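Local coordinates for protein angiotensin-converting enzyme (Anopheles gambiae, PDB 6S1Y) that probably cleaves peptides as a zinc metallopeptidase of the angiotensin-converting enzyme family in the mosquito, at residues 274-280 with 347-352; 286-291 with 310-316. Residues are numbered along the deposited sequence.

Contact 1 includes the start of the HExxH helix 349-368, which carries zinc ligands H357 and H361. Contact 2 lies beside that helix and reaches it through M289 and F290. A short connection separates helix 276-281 from helix 286-299. Both segments of contact 2 lie in the chain between 280 and 347. The centres are 16 Å apart. M289, on helix 286-299 but out of reach of 310-316, links that helix to contact 1: its CE lies 3.6 Å from F352 N and 3.9 Å from M279 CE. Neither contact forms the pocket itself. The N348 side chain is about 12 Å from the bound gamma-glutamyl ligand, the F290 side chain about 12 Å from zinc.

Contact 1 of 2, residues 274-280 with 347-352; sequences DVTDEMI and VNMREF
Two helix N-termini meet here, and one of them opens the zinc-binding HExxH helix of this ACE-family peptidase. V275 is the N-cap of helix 276-281, and N348 is the N-cap of helix 349-368. In the register, T276 CA is 4.6 Å from N348 CA, and I280 CA is 6.7 Å from V347 CA. D274 is extended (phi/psi -97/113); V275 (-95/14) makes the turn into the helix, and T276 to I280 are helical. N348 is extended (phi/psi -159/172) before M349 turns helical.

Several polar groups at the two starts find partners. D274 OD1 accepts from T276 N at 3.0 Å, an Asx turn, and from T276 OG1 at 2.8 Å. With its proton given to D274, T276 OG1 accepts across the interface from M349 N at 3.0 Å. M349 N is a first-turn amide, which has no acceptor within its own helix. N348 (chi1 p) caps that helix: its OD1 takes E351 N at 2.8 Å. N348 O accepts from F352 N at 3.0 Å, the first turn's backbone bond. V275 N gives M349 SD a weak hydrogen bond, 3.7 Å long.

Apolar groups fill the remaining space. M349 (chi1 t, chi2 t) reaches V275, with SD 3.9 Å from V275 CG2. M279 (chi1 m, chi2 t) points toward the second helix and makes an oblique Met-aromatic contact, SD 5.3 Å from the F352 ring centroid. V347 CG1 packs on I280 CG1 at 4.1 Å and on M279 CB at 4.2 Å. R423 of helix 414-429 touches D274 and M349. The M279 methyl, CE, ends 3.5 Å from N348 O.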
ATOM      1  N   ASP A 274       1.988  15.196  16.228  1.00 47.48           N
ATOM      2  CA  ASP A 274       3.187  14.767  15.515  1.00 50.55           C
ATOM      3  C   ASP A 274       4.310  14.565  16.542  1.00 50.76           C
ATOM      4  O   ASP A 274       4.793  15.528  17.146  1.00 48.30           O
ATOM      5  CB  ASP A 274       3.605  15.773  14.447  1.00 49.78           C
ATOM      6  CG  ASP A 274       4.739  15.254  13.574  1.00 51.41           C
ATOM      7  OD1 ASP A 274       5.251  14.148  13.869  1.00 49.20           O
ATOM      8  OD2 ASP A 274       5.107  15.946  12.588  1.00 52.99           O
ATOM      9  N   VAL A 275       4.725  13.317  16.716  1.00 51.91           N
ATOM     10  CA  VAL A 275       5.690  12.929  17.722  1.00 48.84           C
ATOM     11  C   VAL A 275       7.111  12.887  17.155  1.00 50.91           C
ATOM     12  O   VAL A 275       8.009  12.322  17.783  1.00 52.04           O
ATOM     13  CB  VAL A 275       5.327  11.602  18.381  1.00 49.83           C
ATOM     14  CG1 VAL A 275       3.926  11.637  18.883  1.00 51.67           C
ATOM     15  CG2 VAL A 275       5.512  10.441  17.393  1.00 51.59           C
ATOM     16  N   THR A 276       7.322  13.453  15.969  1.00 47.74           N
ATOM     17  CA  THR A 276       8.635  13.395  15.357  1.00 49.84           C
ATOM     18  C   THR A 276       9.684  14.051  16.242  1.00 51.98           C
ATOM     19  O   THR A 276      10.764  13.486  16.463  1.00 50.86           O
ATOM     20  CB  THR A 276       8.631  14.059  13.982  1.00 48.70           C
ATOM     21  OG1 THR A 276       7.825  13.283  13.084  1.00 48.04           O
ATOM     22  CG2 THR A 276      10.057  14.155  13.439  1.00 46.70           C
ATOM     23  N   ASP A 277       9.397  15.255  16.746  1.00 51.05           N
ATOM     24  CA  ASP A 277      10.396  15.971  17.529  1.00 53.50           C
ATOM     25  C   ASP A 277      10.756  15.223  18.813  1.00 54.25           C
ATOM     26  O   ASP A 277      11.904  15.283  19.263  1.00 54.20           O
ATOM     27  CB  ASP A 277       9.906  17.381  17.866  1.00 55.39           C
ATOM     28  CG  ASP A 277       9.802  18.270  16.640  1.00 62.43           C
ATOM     29  OD1 ASP A 277      10.251  17.856  15.546  1.00 59.84           O
ATOM     30  OD2 ASP A 277       9.254  19.390  16.768  1.00 69.36           O
ATOM     31  N   GLU A 278       9.799  14.523  19.424  1.00 55.39           N
ATOM     32  CA  GLU A 278      10.115  13.731  20.609  1.00 54.77           C
ATOM     33  C   GLU A 278      10.907  12.487  20.243  1.00 54.81           C
ATOM     34  O   GLU A 278      11.775  12.055  21.010  1.00 55.24           O
ATOM     35  CB  GLU A 278       8.840  13.333  21.340  1.00 56.48           C
ATOM     36  CG  GLU A 278       8.261  14.445  22.164  1.00 61.78           C
ATOM     37  CD  GLU A 278       9.164  14.804  23.333  1.00 66.26           C
ATOM     38  OE1 GLU A 278       9.771  13.874  23.913  1.00 66.29           O
ATOM     39  OE2 GLU A 278       9.277  16.005  23.659  1.00 68.87           O
ATOM     40  N   MET A 279      10.610  11.880  19.085  1.00 52.46           N
ATOM     41  CA  MET A 279      11.409  10.745  18.633  1.00 53.02           C
ATOM     42  C   MET A 279      12.867  11.156  18.473  1.00 51.90           C
ATOM     43  O   MET A 279      13.780  10.479  18.959  1.00 52.15           O
ATOM     44  CB  MET A 279      10.882  10.192  17.305  1.00 50.54           C
ATOM     45  CG  MET A 279       9.566   9.456  17.350  1.00 49.49           C
ATOM     46  SD  MET A 279       9.013   9.141  15.627  1.00 49.40           S
ATOM     47  CE  MET A 279       9.938   7.663  15.194  1.00 49.49           C
ATOM     48  N   ILE A 280      13.099  12.264  17.775  1.00 52.76           N
ATOM     49  CA  ILE A 280      14.456  12.760  17.585  1.00 54.44           C
ATOM     50  C   ILE A 280      15.094  13.070  18.929  1.00 55.41           C
ATOM     51  O   ILE A 280      16.223  12.653  19.216  1.00 58.24           O
ATOM     52  CB  ILE A 280      14.437  13.999  16.670  1.00 53.94           C
ATOM     53  CG1 ILE A 280      14.115  13.569  15.240  1.00 53.59           C
ATOM     54  CG2 ILE A 280      15.746  14.756  16.746  1.00 53.91           C
ATOM     55  CD1 ILE A 280      13.725  14.719  14.334  1.00 53.54           C
ATOM     56  N   VAL A 347      13.957   8.867  10.776  1.00 46.73           N
ATOM     57  CA  VAL A 347      13.440   8.987  12.139  1.00 48.65           C
ATOM     58  C   VAL A 347      12.369  10.074  12.103  1.00 49.65           C
ATOM     59  O   VAL A 347      12.650  11.267  12.292  1.00 48.15           O
ATOM     60  CB  VAL A 347      14.546   9.297  13.151  1.00 49.89           C
ATOM     61  CG1 VAL A 347      13.945   9.510  14.533  1.00 49.50           C
ATOM     62  CG2 VAL A 347      15.572   8.160  13.223  1.00 48.54           C
ATOM     63  N   ASN A 348      11.125   9.656  11.848  1.00 46.89           N
ATOM     64  CA  ASN A 348       9.965  10.531  11.975  1.00 47.46           C
ATOM     65  C   ASN A 348       8.729   9.658  12.143  1.00 46.34           C
ATOM     66  O   ASN A 348       8.779   8.432  11.993  1.00 44.35           O
ATOM     67  CB  ASN A 348       9.824  11.482  10.773  1.00 46.38           C
ATOM     68  CG  ASN A 348       9.677  10.742   9.456  1.00 47.57           C
ATOM     69  OD1 ASN A 348       8.699  10.027   9.239  1.00 45.40           O
ATOM     70  ND2 ASN A 348      10.647  10.908   8.576  1.00 48.55           N
ATOM     71  N   MET A 349       7.606  10.313  12.445  1.00 46.64           N
ATOM     72  CA  MET A 349       6.385   9.576  12.768  1.00 47.62           C
ATOM     73  C   MET A 349       5.833   8.835  11.556  1.00 45.82           C
ATOM     74  O   MET A 349       5.431   7.672  11.663  1.00 45.37           O
ATOM     75  CB  MET A 349       5.327  10.536  13.324  1.00 48.85           C
ATOM     76  CG  MET A 349       4.058   9.840  13.779  1.00 49.73           C
ATOM     77  SD  MET A 349       2.877  10.931  14.629  1.00 50.39           S
ATOM     78  CE  MET A 349       2.284  11.925  13.269  1.00 49.11           C
ATOM     79  N   ARG A 350       5.788   9.498  10.396  1.00 47.46           N
ATOM     80  CA  ARG A 350       5.354   8.837   9.165  1.00 47.73           C
ATOM     81  C   ARG A 350       6.076   7.500   8.986  1.00 46.24           C
ATOM     82  O   ARG A 350       5.443   6.450   8.834  1.00 45.52           O
ATOM     83  CB  ARG A 350       5.615   9.780   7.986  1.00 48.48           C
ATOM     84  CG  ARG A 350       5.062   9.349   6.635  1.00 51.47           C
ATOM     85  CD  ARG A 350       5.307  10.446   5.599  1.00 51.27           C
ATOM     86  NE  ARG A 350       6.734  10.635   5.313  1.00 57.33           N
ATOM     87  CZ  ARG A 350       7.510  11.579   5.845  1.00 58.61           C
ATOM     88  NH1 ARG A 350       8.796  11.637   5.501  1.00 54.77           N
ATOM     89  NH2 ARG A 350       7.019  12.473   6.723  1.00 57.93           N
ATOM     90  N   GLU A 351       7.407   7.520   9.043  1.00 45.82           N
ATOM     91  CA  GLU A 351       8.189   6.304   8.863  1.00 47.41           C
ATOM     92  C   GLU A 351       7.933   5.296   9.985  1.00 44.99           C
ATOM     93  O   GLU A 351       7.971   4.083   9.754  1.00 42.41           O
ATOM     94  CB  GLU A 351       9.681   6.659   8.790  1.00 47.93           C
ATOM     95  CG  GLU A 351      10.127   7.405   7.526  1.00 48.82           C
ATOM     96  CD  GLU A 351      10.574   6.471   6.400  1.00 54.47           C
ATOM     97  OE1 GLU A 351      10.814   6.960   5.271  1.00 62.77           O
ATOM     98  OE2 GLU A 351      10.681   5.256   6.628  1.00 54.13           O
ATOM     99  N   PHE A 352       7.664   5.769  11.199  1.00 43.83           N
ATOM    100  CA  PHE A 352       7.289   4.862  12.279  1.00 44.41           C
ATOM    101  C   PHE A 352       6.082   4.014  11.899  1.00 44.98           C
ATOM    102  O   PHE A 352       6.042   2.823  12.222  1.00 43.86           O
ATOM    103  CB  PHE A 352       6.998   5.669  13.548  1.00 48.64           C
ATOM    104  CG  PHE A 352       7.112   4.883  14.829  1.00 49.18           C
ATOM    105  CD1 PHE A 352       8.030   3.849  14.968  1.00 52.46           C
ATOM    106  CD2 PHE A 352       6.315   5.204  15.913  1.00 51.92           C
ATOM    107  CE1 PHE A 352       8.150   3.143  16.177  1.00 54.60           C
ATOM    108  CE2 PHE A 352       6.422   4.498  17.125  1.00 56.68           C
ATOM    109  CZ  PHE A 352       7.347   3.474  17.253  1.00 52.30           C
TER

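Contact 2 of 2, residues 286-291 with 310-316; sequences PIKMFQ and WDKSILE
The start of helix 286-299 packs on the end of helix 307-312 and on the loop that leaves it. P286 to Q291 are helical. W310 to K312 finish their helix, S313 departs from it, and the chain then runs back along helix 286-299 to reach P286 at L315 and E316. The nearest CA pair is P286 CA with L315 CA, at 6.6 Å. The contact is one of shape, without hydrogen bonds between the segments.

L315 (chi1 m, chi2 t) is the main bump. It enters a hollow between I287 and F290, while P286 CB rests on the backbone L315 O at 3.6 Å. L315 CD1 lies 4.2 Å from I287 CG1. L315 CD2 sits over one face of the F290 ring, 4.1 Å from the centroid, a CH-pi contact. W310 (chi1 m) fills the next hollow, among I287, F290 and Q291. Its CH2 is 3.8 Å from F290 CB and 3.9 Å from Q291 CG. F290 also touches V355 of the zinc-binding helix. At the other end, P286 CG meets E316 OE2 at 3.2 Å.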
ATOM      1  N   PRO A 286      16.539   3.990  13.624  1.00 48.84           N
ATOM      2  CA  PRO A 286      15.747   2.982  12.906  1.00 47.56           C
ATOM      3  C   PRO A 286      15.600   1.673  13.662  1.00 50.04           C
ATOM      4  O   PRO A 286      14.493   1.115  13.726  1.00 48.40           O
ATOM      5  CB  PRO A 286      16.531   2.819  11.601  1.00 49.59           C
ATOM      6  CG  PRO A 286      17.116   4.198  11.381  1.00 51.40           C
ATOM      7  CD  PRO A 286      17.488   4.697  12.745  1.00 47.58           C
ATOM      8  N   ILE A 287      16.682   1.161  14.253  1.00 50.62           N
ATOM      9  CA  ILE A 287      16.598  -0.130  14.932  1.00 51.09           C
ATOM     10  C   ILE A 287      15.674  -0.034  16.137  1.00 48.34           C
ATOM     11  O   ILE A 287      14.848  -0.924  16.373  1.00 45.27           O
ATOM     12  CB  ILE A 287      18.004  -0.628  15.327  1.00 51.98           C
ATOM     13  CG1 ILE A 287      18.551  -1.545  14.231  1.00 53.52           C
ATOM     14  CG2 ILE A 287      17.976  -1.363  16.639  1.00 49.11           C
ATOM     15  CD1 ILE A 287      20.059  -1.751  14.315  1.00 58.12           C
ATOM     16  N   LYS A 288      15.819   1.026  16.937  1.00 49.04           N
ATOM     17  CA  LYS A 288      14.874   1.239  18.030  1.00 50.02           C
ATOM     18  C   LYS A 288      13.439   1.194  17.510  1.00 49.57           C
ATOM     19  O   LYS A 288      12.559   0.608  18.145  1.00 50.42           O
ATOM     20  CB  LYS A 288      15.183   2.569  18.721  1.00 50.87           C
ATOM     21  CG  LYS A 288      14.229   2.974  19.843  1.00 56.87           C
ATOM     22  CD  LYS A 288      14.236   2.011  21.021  1.00 63.89           C
ATOM     23  CE  LYS A 288      13.564   2.637  22.257  1.00 65.75           C
ATOM     24  NZ  LYS A 288      13.127   1.602  23.260  1.00 69.80           N
ATOM     25  N   MET A 289      13.196   1.764  16.320  1.00 48.99           N
ATOM     26  CA  MET A 289      11.827   1.818  15.800  1.00 50.28           C
ATOM     27  C   MET A 289      11.297   0.422  15.506  1.00 46.72           C
ATOM     28  O   MET A 289      10.149   0.106  15.845  1.00 45.51           O
ATOM     29  CB  MET A 289      11.770   2.692  14.538  1.00 47.41           C
ATOM     30  CG  MET A 289      11.951   4.168  14.811  1.00 47.11           C
ATOM     31  SD  MET A 289      12.487   5.105  13.367  1.00 48.06           S
ATOM     32  CE  MET A 289      10.962   5.142  12.396  1.00 46.14           C
ATOM     33  N   PHE A 290      12.122  -0.432  14.896  1.00 46.08           N
ATOM     34  CA  PHE A 290      11.690  -1.808  14.644  1.00 45.91           C
ATOM     35  C   PHE A 290      11.571  -2.610  15.936  1.00 46.29           C
ATOM     36  O   PHE A 290      10.690  -3.473  16.054  1.00 46.09           O
ATOM     37  CB  PHE A 290      12.663  -2.479  13.675  1.00 45.93           C
ATOM     38  CG  PHE A 290      12.500  -2.025  12.248  1.00 45.68           C
ATOM     39  CD1 PHE A 290      13.168  -0.914  11.782  1.00 46.80           C
ATOM     40  CD2 PHE A 290      11.671  -2.709  11.382  1.00 45.85           C
ATOM     41  CE1 PHE A 290      13.015  -0.484  10.479  1.00 44.98           C
ATOM     42  CE2 PHE A 290      11.508  -2.290  10.086  1.00 46.04           C
ATOM     43  CZ  PHE A 290      12.192  -1.171   9.627  1.00 45.28           C
ATOM     44  N   GLN A 291      12.427  -2.336  16.915  1.00 47.21           N
ATOM     45  CA  GLN A 291      12.312  -2.999  18.207  1.00 46.98           C
ATOM     46  C   GLN A 291      10.963  -2.710  18.841  1.00 47.77           C
ATOM     47  O   GLN A 291      10.309  -3.613  19.367  1.00 49.24           O
ATOM     48  CB  GLN A 291      13.452  -2.545  19.119  1.00 48.88           C
ATOM     49  CG  GLN A 291      14.762  -3.271  18.854  1.00 48.65           C
ATOM     50  CD  GLN A 291      15.962  -2.647  19.557  1.00 54.36           C
ATOM     51  OE1 GLN A 291      16.005  -1.438  19.816  1.00 53.43           O
ATOM     52  NE2 GLN A 291      16.958  -3.480  19.856  1.00 55.29           N
ATOM     53  N   TRP A 310      17.025  -9.830  11.820  1.00 47.89           N
ATOM     54  CA  TRP A 310      17.964  -8.775  12.180  1.00 48.82           C
ATOM     55  C   TRP A 310      19.282  -8.895  11.416  1.00 50.21           C
ATOM     56  O   TRP A 310      19.922  -7.875  11.130  1.00 48.07           O
ATOM     57  CB  TRP A 310      18.238  -8.786  13.690  1.00 49.88           C
ATOM     58  CG  TRP A 310      17.021  -8.516  14.521  1.00 48.81           C
ATOM     59  CD1 TRP A 310      16.296  -9.422  15.237  1.00 48.43           C
ATOM     60  CD2 TRP A 310      16.375  -7.254  14.698  1.00 48.77           C
ATOM     61  NE1 TRP A 310      15.245  -8.800  15.864  1.00 49.80           N
ATOM     62  CE2 TRP A 310      15.263  -7.467  15.537  1.00 49.84           C
ATOM     63  CE3 TRP A 310      16.620  -5.959  14.216  1.00 46.02           C
ATOM     64  CZ2 TRP A 310      14.401  -6.432  15.909  1.00 50.31           C
ATOM     65  CZ3 TRP A 310      15.782  -4.944  14.594  1.00 46.60           C
ATOM     66  CH2 TRP A 310      14.680  -5.179  15.437  1.00 46.46           C
ATOM     67  N   ASP A 311      19.713 -10.123  11.093  1.00 51.83           N
ATOM     68  CA  ASP A 311      21.013 -10.297  10.444  1.00 53.36           C
ATOM     69  C   ASP A 311      20.981  -9.785   9.012  1.00 51.78           C
ATOM     70  O   ASP A 311      21.893  -9.087   8.572  1.00 51.41           O
ATOM     71  CB  ASP A 311      21.432 -11.768  10.413  1.00 53.92           C
ATOM     72  CG  ASP A 311      21.729 -12.338  11.783  1.00 56.75           C
ATOM     73  OD1 ASP A 311      22.125 -11.569  12.705  1.00 56.72           O
ATOM     74  OD2 ASP A 311      21.562 -13.581  11.916  1.00 56.59           O
ATOM     75  N   LYS A 312      19.927 -10.143   8.269  1.00 51.89           N
ATOM     76  CA  LYS A 312      19.880  -9.986   6.824  1.00 51.87           C
ATOM     77  C   LYS A 312      18.993  -8.839   6.347  1.00 49.26           C
ATOM     78  O   LYS A 312      19.016  -8.521   5.158  1.00 48.19           O
ATOM     79  CB  LYS A 312      19.405 -11.308   6.189  1.00 52.98           C
ATOM     80  CG  LYS A 312      20.328 -12.493   6.492  1.00 58.05           C
ATOM     81  CD  LYS A 312      19.771 -13.803   5.943  1.00 61.56           C
ATOM     82  CE  LYS A 312      20.736 -14.968   6.188  1.00 66.79           C
ATOM     83  NZ  LYS A 312      20.134 -16.305   5.861  1.00 71.52           N
ATOM     84  N   SER A 313      18.232  -8.196   7.230  1.00 49.25           N
ATOM     85  CA  SER A 313      17.410  -7.066   6.827  1.00 46.26           C
ATOM     86  C   SER A 313      18.252  -5.826   6.568  1.00 47.08           C
ATOM     87  O   SER A 313      19.350  -5.665   7.098  1.00 49.08           O
ATOM     88  CB  SER A 313      16.354  -6.744   7.882  1.00 46.72           C
ATOM     89  OG  SER A 313      15.301  -7.705   7.850  1.00 46.98           O
ATOM     90  N   ILE A 314      17.724  -4.959   5.706  1.00 47.42           N
ATOM     91  CA  ILE A 314      18.299  -3.648   5.412  1.00 44.93           C
ATOM     92  C   ILE A 314      17.324  -2.611   5.967  1.00 46.38           C
ATOM     93  O   ILE A 314      16.241  -2.407   5.396  1.00 46.41           O
ATOM     94  CB  ILE A 314      18.509  -3.465   3.902  1.00 44.98           C
ATOM     95  CG1 ILE A 314      19.454  -4.534   3.338  1.00 45.85           C
ATOM     96  CG2 ILE A 314      19.032  -2.082   3.609  1.00 46.87           C
ATOM     97  CD1 ILE A 314      19.612  -4.454   1.809  1.00 47.26           C
ATOM     98  N   LEU A 315      17.703  -1.933   7.053  1.00 44.32           N
ATOM     99  CA  LEU A 315      16.806  -1.038   7.778  1.00 44.46           C
ATOM    100  C   LEU A 315      17.220   0.422   7.735  1.00 45.36           C
ATOM    101  O   LEU A 315      16.548   1.251   8.350  1.00 46.70           O
ATOM    102  CB  LEU A 315      16.706  -1.458   9.253  1.00 46.25           C
ATOM    103  CG  LEU A 315      16.532  -2.946   9.530  1.00 46.12           C
ATOM    104  CD1 LEU A 315      16.443  -3.202  11.029  1.00 49.71           C
ATOM    105  CD2 LEU A 315      15.297  -3.483   8.855  1.00 46.52           C
ATOM    106  N   GLU A 316      18.322   0.751   7.073  1.00 46.33           N
ATOM    107  CA  GLU A 316      18.714   2.126   6.793  1.00 48.16           C
ATOM    108  C   GLU A 316      19.147   2.153   5.336  1.00 48.49           C
ATOM    109  O   GLU A 316      19.475   1.108   4.762  1.00 48.87           O
ATOM    110  CB  GLU A 316      19.886   2.638   7.636  1.00 52.27           C
ATOM    111  CG  GLU A 316      19.688   2.659   9.138  1.00 62.48           C
ATOM    112  CD  GLU A 316      20.588   3.683   9.855  1.00 68.87           C
ATOM    113  OE1 GLU A 316      21.549   4.208   9.237  1.00 76.89           O
ATOM    114  OE2 GLU A 316      20.313   3.967  11.039  1.00 68.49           O
TER